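Side-chain contacts in leucine--tRNA ligase (Agrobacterium radiobacter, PDB 5AH5), which probably attaches leucine to its cognate tRNA(Leu), using ATP and releasing AMP and diphosphate: residues V783-P787 with E788-R792; D23-P26 with S27-G30. All coordinates share one frame; numbering follows the deposited sequence.

Contact 1: V783-P787 with E788-R792; sequences VLALP and EVRSR
Val789 packs back against Val783, Leu784 and Leu786 at a helix-to-helix junction in the C-terminal domain. Helix 776-785 ends here and helix 787-792 starts at once, with Leu786 at its N-cap and Pro787 in its first turn. The tight part lies around Val789, which is buried. Val789 CB sits 3.3 Å from Val783 O. The two methyls of this valine divide the apolar work. Val789 CG1 is anti to the backbone N (chi1 177°) and meets Leu784 CD2 at 4.2 Å. Val789 CG2 meets Leu786 CB at 3.9 Å and, more distantly, Val783 CG1. Behind this cluster, Leu811 of strand 808-813 touches both valines, so the junction is pressed onto the domain's sheet. The first turn of the new helix is closed by Arg790 N donating to Leu786 O at 2.9 Å, nearly straight.

The outer side is looser and polar. The Arg790 chain bends at chi3 and runs back beside Ala785. Arg790 NH2 lies 3.5 Å from Ala785 CB, while Ala785 O sits over one guanidinium face. That oxygen is badly angled for NH1 and makes no hydrogen bond with it. Glu788 turns to the sheet instead, where OE1 forms a salt bridge with Arg766. At the far end, outside this contact, a phosphate of the bound RNA pairs with Arg792 NH2. Exposed Ser791 folds its hydroxyl back beside its own N (chi1 -62°). Pro787 O is therefore gripped twice, by Ser791 N at 2.8 Å and by Ser791 OG at 2.6 Å, from opposite faces of the carbonyl plane.

Contact 2: D23-P26 with S27-G30; sequences DWDP and SSPG
Asp25 OD1 is held by two donors from Ser27. Ser27 OG donates to Asp25 OD1 over 2.9 Å, and Ser27 N donates to Asp25 OD1 over a longer 3.2 Å. Both come from the same face of the carboxylate. OG stands well above the plane, 61° out of it. The N-H arrives on the anti side and lies closer to the plane. This double grip should limit rotation of the carboxylate. The torsions of both residues bring it about. Asp25 CG is roughly anti to its own N (chi1 -152°), on the side of the carbonyl carbon, where the chain goes on to Ser27. Ser27 OG lies between its own N and carbonyl carbon (chi1 67°), so hydroxyl and N-H face the same acceptor.

The Asp25 carbonyl has partners of its own. Ser28 N donates to Asp25 O at 3.1 Å, from above the carbonyl plane. Ser28 OG adds a weak bond to the same oxygen, and Ser70 OG of strand 70-72 adds another weak one. Ser28 OG also rests 3.5 Å from Asp25 CB.

A water lies 2.7 Å from Ser28 O and 3.0 Å from Pro26 O. It may donate to either, though other acceptors compete for its protons. Asp25, Pro26 and Ser27 are exposed, while the inner side is made by Trp24. The Trp24 ring is buried against Leu72 and Ile517, and Pro26 N lies over the centre of one ring face. Pro26 itself touches Leu513 of helix 511-517.

The whole is a type I beta turn from Asp25 to Ser28 with an Asx turn superposed on it, the arrangement known from Asx-Pro turns.

Overall arrangement
Following the chain from the N terminus, contact 2 comes first. It turns the loop between helix 5-19 and strand 32-37, an inner strand of the parallel sheet of the class I catalytic (Rossmann-like) fold. It ties that loop to strand 70-72 and helix 511-517. Contact 1 comes near the C terminus. It closes the short break between helices 776-785 and 787-792, within the connection from strand 763-771 to strand 798-804. Those strands are the two outer ones of the small mixed sheet. The contacts are in series and neither nest nor cross. The centres of contacts 1 and 2 are about 61 Å apart, and the two do not touch. Contact 1 lies beside the bound RNA, whereas contact 2 is about 23 Å from it at the nearest atom.

Contact 1: V783-P787 with E788-R792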
loop_
_atom_site.group_PDB
_atom_site.type_symbol
_atom_site.label_atom_id
_atom_site.label_comp_id
_atom_site.label_asym_id
_atom_site.label_seq_id
_atom_site.Cartn_x
_atom_site.Cartn_y
_atom_site.Cartn_z
ATOM N N VAL B 783 -40.994 8.250 31.866
ATOM C CA VAL B 783 -40.082 7.162 32.281
ATOM C C VAL B 783 -40.420 6.681 33.713
ATOM O O VAL B 783 -40.467 5.487 33.974
ATOM C CB VAL B 783 -38.568 7.541 32.216
ATOM C CG1 VAL B 783 -37.692 6.371 32.613
ATOM C CG2 VAL B 783 -38.157 7.944 30.815
ATOM N N LEU B 784 -40.660 7.611 34.623
ATOM C CA LEU B 784 -40.889 7.279 36.039
ATOM C C LEU B 784 -42.201 6.583 36.208
ATOM O O LEU B 784 -42.343 5.828 37.129
ATOM C CB LEU B 784 -40.805 8.492 36.974
ATOM C CG LEU B 784 -39.419 9.132 36.986
ATOM C CD1 LEU B 784 -39.442 10.449 37.757
ATOM C CD2 LEU B 784 -38.409 8.159 37.515
ATOM N N ALA B 785 -43.104 6.792 35.276
ATOM C CA ALA B 785 -44.362 6.097 35.227
ATOM C C ALA B 785 -44.341 4.693 34.679
ATOM O O ALA B 785 -45.253 3.968 34.951
ATOM C CB ALA B 785 -45.366 6.929 34.430
ATOM N N LEU B 786 -43.313 4.255 33.962
ATOM C CA LEU B 786 -43.283 2.883 33.501
ATOM C C LEU B 786 -43.341 1.883 34.660
ATOM O O LEU B 786 -42.694 2.092 35.684
ATOM C CB LEU B 786 -42.018 2.610 32.706
ATOM C CG LEU B 786 -41.788 3.522 31.501
ATOM C CD1 LEU B 786 -40.389 3.267 30.951
ATOM C CD2 LEU B 786 -42.877 3.265 30.450
ATOM N N PRO B 787 -44.089 0.787 34.499
ATOM C CA PRO B 787 -44.211 -0.096 35.651
ATOM C C PRO B 787 -42.936 -0.652 36.207
ATOM O O PRO B 787 -42.784 -0.806 37.432
ATOM C CB PRO B 787 -45.064 -1.257 35.106
ATOM C CG PRO B 787 -45.953 -0.609 34.120
ATOM C CD PRO B 787 -45.155 0.531 33.502
ATOM N N GLU B 788 -42.044 -1.021 35.301
ATOM C CA GLU B 788 -40.778 -1.591 35.629
ATOM C C GLU B 788 -39.926 -0.606 36.391
ATOM O O GLU B 788 -39.218 -0.985 37.310
ATOM C CB GLU B 788 -40.018 -1.964 34.346
ATOM C CG GLU B 788 -40.489 -3.218 33.664
ATOM C CD GLU B 788 -41.597 -2.952 32.640
ATOM O OE1 GLU B 788 -42.089 -1.776 32.498
ATOM O OE2 GLU B 788 -41.981 -3.940 32.005
ATOM N N VAL B 789 -40.033 0.654 36.028
ATOM C CA VAL B 789 -39.295 1.741 36.690
ATOM C C VAL B 789 -39.923 2.100 38.055
ATOM O O VAL B 789 -39.221 2.192 39.018
ATOM C CB VAL B 789 -39.225 2.969 35.755
ATOM C CG1 VAL B 789 -38.520 4.143 36.438
ATOM C CG2 VAL B 789 -38.485 2.576 34.447
ATOM N N ARG B 790 -41.222 2.297 38.118
ATOM C CA ARG B 790 -41.950 2.491 39.381
ATOM C C ARG B 790 -41.643 1.339 40.353
ATOM O O ARG B 790 -41.408 1.571 41.533
ATOM C CB ARG B 790 -43.469 2.539 39.164
ATOM C CG ARG B 790 -44.163 3.831 39.494
ATOM C CD ARG B 790 -45.625 3.878 39.015
ATOM N NE ARG B 790 -45.989 5.246 38.601
ATOM C CZ ARG B 790 -46.967 5.531 37.745
ATOM N NH1 ARG B 790 -47.721 4.576 37.201
ATOM N NH2 ARG B 790 -47.190 6.793 37.419
ATOM N N SER B 791 -41.592 0.122 39.829
ATOM C CA SER B 791 -41.305 -1.046 40.656
ATOM C C SER B 791 -39.896 -0.950 41.250
ATOM O O SER B 791 -39.714 -1.012 42.445
ATOM C CB SER B 791 -41.465 -2.343 39.854
ATOM O OG SER B 791 -42.807 -2.511 39.394
ATOM N N ARG B 792 -38.910 -0.750 40.399
ATOM C CA ARG B 792 -37.515 -0.727 40.828
ATOM C C ARG B 792 -37.145 0.471 41.683
ATOM O O ARG B 792 -36.197 0.386 42.421
ATOM C CB ARG B 792 -36.612 -0.770 39.622
ATOM C CG ARG B 792 -36.504 -2.178 39.078
ATOM C CD ARG B 792 -36.072 -2.175 37.647
ATOM N NE ARG B 792 -36.325 -3.505 37.089
ATOM C CZ ARG B 792 -35.442 -4.481 37.101
ATOM N NH1 ARG B 792 -34.232 -4.319 37.656
ATOM N NH2 ARG B 792 -35.778 -5.643 36.588
#

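Contact 2: D23-P26 with S27-G30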
loop_
_atom_site.group_PDB
_atom_site.type_symbol
_atom_site.label_atom_id
_atom_site.label_comp_id
_atom_site.label_asym_id
_atom_site.label_seq_id
_atom_site.Cartn_x
_atom_site.Cartn_y
_atom_site.Cartn_z
ATOM N N ASP B 23 -13.602 9.659 -17.380
ATOM C CA ASP B 23 -12.486 10.414 -17.893
ATOM C C ASP B 23 -12.113 11.554 -17.006
ATOM O O ASP B 23 -12.937 12.384 -16.755
ATOM C CB ASP B 23 -12.844 10.877 -19.293
ATOM C CG ASP B 23 -11.719 11.625 -19.984
ATOM O OD1 ASP B 23 -10.540 11.235 -19.886
ATOM O OD2 ASP B 23 -12.069 12.601 -20.662
ATOM N N TRP B 24 -10.870 11.583 -16.487
ATOM C CA TRP B 24 -10.505 12.612 -15.563
ATOM C C TRP B 24 -10.289 13.935 -16.314
ATOM O O TRP B 24 -9.505 13.995 -17.279
ATOM C CB TRP B 24 -9.223 12.279 -14.803
ATOM C CG TRP B 24 -8.746 13.343 -13.935
ATOM C CD1 TRP B 24 -9.449 13.938 -12.928
ATOM C CD2 TRP B 24 -7.423 13.928 -13.909
ATOM N NE1 TRP B 24 -8.651 14.852 -12.268
ATOM C CE2 TRP B 24 -7.416 14.883 -12.857
ATOM C CE3 TRP B 24 -6.255 13.779 -14.720
ATOM C CZ2 TRP B 24 -6.292 15.672 -12.560
ATOM C CZ3 TRP B 24 -5.136 14.524 -14.413
ATOM C CH2 TRP B 24 -5.147 15.467 -13.333
ATOM N N ASP B 25 -10.978 14.996 -15.882
ATOM C CA ASP B 25 -10.711 16.308 -16.487
ATOM C C ASP B 25 -10.145 17.248 -15.475
ATOM O O ASP B 25 -10.867 17.719 -14.584
ATOM C CB ASP B 25 -11.929 16.888 -17.190
ATOM C CG ASP B 25 -11.532 17.808 -18.335
ATOM O OD1 ASP B 25 -10.490 18.593 -18.233
ATOM O OD2 ASP B 25 -12.244 17.706 -19.357
ATOM N N PRO B 26 -8.845 17.522 -15.573
ATOM C CA PRO B 26 -8.310 18.515 -14.635
ATOM C C PRO B 26 -9.004 19.932 -14.661
ATOM O O PRO B 26 -9.038 20.609 -13.657
ATOM C CB PRO B 26 -6.842 18.640 -15.025
ATOM C CG PRO B 26 -6.643 17.835 -16.288
ATOM C CD PRO B 26 -7.890 17.088 -16.603
ATOM N N SER B 27 -9.544 20.365 -15.792
ATOM C CA SER B 27 -10.197 21.689 -15.825
ATOM C C SER B 27 -11.603 21.676 -15.225
ATOM O O SER B 27 -12.236 22.730 -15.171
ATOM C CB SER B 27 -10.254 22.195 -17.256
ATOM O OG SER B 27 -11.134 21.368 -18.002
ATOM N N SER B 28 -12.121 20.505 -14.813
ATOM C CA SER B 28 -13.368 20.464 -14.018
ATOM C C SER B 28 -13.252 21.261 -12.728
ATOM O O SER B 28 -12.246 21.216 -12.067
ATOM C CB SER B 28 -13.788 19.023 -13.657
ATOM O OG SER B 28 -14.103 18.276 -14.829
ATOM N N PRO B 29 -14.314 21.958 -12.338
ATOM C CA PRO B 29 -14.265 22.729 -11.091
ATOM C C PRO B 29 -14.471 21.919 -9.794
ATOM O O PRO B 29 -14.084 22.414 -8.698
ATOM C CB PRO B 29 -15.416 23.714 -11.265
ATOM C CG PRO B 29 -16.409 22.954 -12.090
ATOM C CD PRO B 29 -15.581 22.167 -13.069
ATOM N N GLY B 30 -15.061 20.719 -9.867
ATOM C CA GLY B 30 -15.257 19.917 -8.629
ATOM C C GLY B 30 -13.987 19.745 -7.803
ATOM O O GLY B 30 -12.861 19.731 -8.334
HETATM O O HOH W 1 -10.502 19.185 -11.500
#